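Local coordinates for protein uroporphyrinogen III synthase (Thermus thermophilus, PDB 1WCW) that probably acts as a uroporphyrinogen-III synthase, closing the linear tetrapyrrole hydroxymethylbilane into the macrocycle from which haem is made, at residues Ala135-Gly140 with Met161-Leu166. Residues are numbered along the deposited sequence; the frame is centred on the assembly and turned at random.
Sequences ALQLYG and MPYRHL
Tyr139 and Gly140 meet Met161 and Tyr163 where the chain leaving strand 132-137 comes against strand 155-167, the two parallel strands of a beta-alpha-beta unit joined through helix 144-152. The chain just beyond the first strand stays fastened to the second by one backbone bond, His165 N to Tyr139 O at 2.8 Å, nearly straight with 165° at the hydrogen. Tyr139 CA lies over one face of the Tyr163 ring, and Tyr139 CB sits 3.5 Å from Tyr163 CZ; an aromatic ring suits this place because its flat surface can lie against backbone as well as side chain. The phenol ends are hydrogen-bonded outside the contact, Tyr163 OH to Thr67 OG1 and Tyr139 OH to Arg97 NH1. Gly140 passes so near Arg164, 4.0 Å between their CA atoms, that a CB would clash with Arg164 CA and His165 N, and at its positive phi (103°) it would also press on the Tyr139 carbonyl O, in itself reason enough for glycine. Met161, unbranched and extended from CG (chi1 -173°) to SD, 3.8 Å from Gly140 CA, bends at chi3 to bring CE 4.1 Å from Leu138 CB. An alanine in place of this methionine would probably leave Gly140 and Leu138 without this apolar cover, opening a gap beside the loop. Beyond the direct bond, one water donates to His165 O at 2.7 Å and, more weakly, to Gly140 O.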
loop_
_atom_site.group_PDB
_atom_site.type_symbol
_atom_site.label_atom_id
_atom_site.label_comp_id
_atom_site.label_asym_id
_atom_site.label_seq_id
_atom_site.Cartn_x
_atom_site.Cartn_y
_atom_site.Cartn_z
ATOM N N ALA A 135 -13.056 -15.128 -0.316
ATOM C CA ALA A 135 -11.640 -15.190 -0.661
ATOM C C ALA A 135 -11.092 -13.784 -0.522
ATOM O O ALA A 135 -11.691 -12.819 -1.044
ATOM C CB ALA A 135 -11.492 -15.642 -2.088
ATOM N N LEU A 136 -10.009 -13.628 0.212
ATOM C CA LEU A 136 -9.424 -12.326 0.476
ATOM C C LEU A 136 -7.997 -12.330 -0.051
ATOM O O LEU A 136 -7.149 -13.119 0.438
ATOM C CB LEU A 136 -9.472 -12.074 2.000
ATOM C CG LEU A 136 -8.710 -10.858 2.470
ATOM C CD1 LEU A 136 -9.247 -9.581 1.908
ATOM C CD2 LEU A 136 -8.828 -10.813 3.944
ATOM N N GLN A 137 -7.688 -11.472 -0.988
ATOM C CA GLN A 137 -6.327 -11.379 -1.497
ATOM C C GLN A 137 -5.551 -10.392 -0.630
ATOM O O GLN A 137 -5.966 -9.234 -0.455
ATOM C CB GLN A 137 -6.384 -10.870 -2.926
ATOM C CG GLN A 137 -5.003 -10.585 -3.563
ATOM C CD GLN A 137 -4.629 -9.103 -3.474
ATOM O OE1 GLN A 137 -3.518 -8.747 -3.014
ATOM N NE2 GLN A 137 -5.487 -8.282 -3.911
ATOM N N LEU A 138 -4.425 -10.850 -0.074
ATOM C CA LEU A 138 -3.532 -10.111 0.832
ATOM C C LEU A 138 -2.189 -9.863 0.159
ATOM O O LEU A 138 -1.893 -10.333 -0.956
ATOM C CB LEU A 138 -3.331 -11.007 2.023
ATOM C CG LEU A 138 -4.608 -11.372 2.772
ATOM C CD1 LEU A 138 -4.329 -12.508 3.784
ATOM C CD2 LEU A 138 -5.157 -10.104 3.472
ATOM N N TYR A 139 -1.389 -9.059 0.845
ATOM C CA TYR A 139 -0.086 -8.654 0.349
ATOM C C TYR A 139 0.981 -8.667 1.452
ATOM O O TYR A 139 1.971 -7.962 1.352
ATOM C CB TYR A 139 -0.157 -7.310 -0.307
ATOM C CG TYR A 139 -0.846 -6.281 0.516
ATOM C CD1 TYR A 139 -0.161 -5.511 1.477
ATOM C CD2 TYR A 139 -2.230 -6.031 0.341
ATOM C CE1 TYR A 139 -0.823 -4.491 2.249
ATOM C CE2 TYR A 139 -2.885 -5.069 1.069
ATOM C CZ TYR A 139 -2.172 -4.290 2.028
ATOM O OH TYR A 139 -2.769 -3.305 2.720
ATOM N N GLY A 140 0.780 -9.484 2.459
ATOM C CA GLY A 140 1.797 -9.680 3.512
ATOM C C GLY A 140 1.584 -8.995 4.836
ATOM O O GLY A 140 2.237 -9.337 5.793
ATOM N N MET A 161 -2.353 -15.124 -0.605
ATOM C CA MET A 161 -1.252 -14.159 -0.526
ATOM C C MET A 161 -0.249 -14.486 -1.608
ATOM O O MET A 161 0.746 -15.258 -1.347
ATOM C CB MET A 161 -0.677 -14.237 0.876
ATOM C CG MET A 161 0.353 -13.166 1.118
ATOM S SD MET A 161 1.169 -13.339 2.765
ATOM C CE MET A 161 -0.208 -13.005 3.784
ATOM N N PRO A 162 -0.345 -13.820 -2.731
ATOM C CA PRO A 162 0.580 -14.152 -3.844
ATOM C C PRO A 162 1.949 -13.482 -3.746
ATOM O O PRO A 162 2.924 -13.834 -4.467
ATOM C CB PRO A 162 -0.199 -13.706 -5.084
ATOM C CG PRO A 162 -1.148 -12.615 -4.570
ATOM C CD PRO A 162 -1.507 -12.986 -3.156
ATOM N N TYR A 163 2.024 -12.484 -2.889
ATOM C CA TYR A 163 3.299 -11.793 -2.672
ATOM C C TYR A 163 3.233 -11.148 -1.315
ATOM O O TYR A 163 2.156 -11.032 -0.693
ATOM C CB TYR A 163 3.590 -10.767 -3.760
ATOM C CG TYR A 163 2.709 -9.524 -3.740
ATOM C CD1 TYR A 163 1.437 -9.538 -4.275
ATOM C CD2 TYR A 163 3.128 -8.370 -3.143
ATOM C CE1 TYR A 163 0.579 -8.428 -4.231
ATOM C CE2 TYR A 163 2.306 -7.247 -3.081
ATOM C CZ TYR A 163 1.043 -7.277 -3.632
ATOM O OH TYR A 163 0.213 -6.173 -3.588
ATOM N N ARG A 164 4.385 -10.709 -0.828
ATOM C CA ARG A 164 4.449 -10.105 0.483
ATOM C C ARG A 164 5.288 -8.856 0.500
ATOM O O ARG A 164 6.410 -8.843 0.015
ATOM C CB ARG A 164 5.113 -11.032 1.505
ATOM C CG ARG A 164 4.440 -12.326 1.876
ATOM C CD ARG A 164 5.404 -13.091 2.805
ATOM N NE ARG A 164 4.729 -13.603 3.982
ATOM C CZ ARG A 164 5.324 -14.376 4.872
ATOM N NH1 ARG A 164 4.649 -14.814 5.927
ATOM N NH2 ARG A 164 6.606 -14.695 4.693
ATOM N N HIS A 165 4.766 -7.806 1.090
ATOM C CA HIS A 165 5.568 -6.608 1.394
ATOM C C HIS A 165 5.988 -6.876 2.817
ATOM O O HIS A 165 5.162 -7.260 3.673
ATOM C CB HIS A 165 4.713 -5.316 1.377
ATOM C CG HIS A 165 4.442 -4.846 0.027
ATOM N ND1 HIS A 165 3.214 -4.431 -0.433
ATOM C CD2 HIS A 165 5.281 -4.738 -1.028
ATOM C CE1 HIS A 165 3.303 -4.091 -1.702
ATOM N NE2 HIS A 165 4.552 -4.271 -2.091
ATOM N N LEU A 166 7.270 -6.706 3.088
ATOM C CA LEU A 166 7.797 -6.855 4.428
ATOM C C LEU A 166 8.597 -5.659 4.765
ATOM O O LEU A 166 9.067 -4.956 3.889
ATOM C CB LEU A 166 8.815 -7.966 4.442
ATOM C CG LEU A 166 8.320 -9.337 3.979
ATOM C CD1 LEU A 166 9.488 -10.279 3.667
ATOM C CD2 LEU A 166 7.460 -9.874 5.055
HETATM O O HOH W 1 4.163 -6.975 6.192
#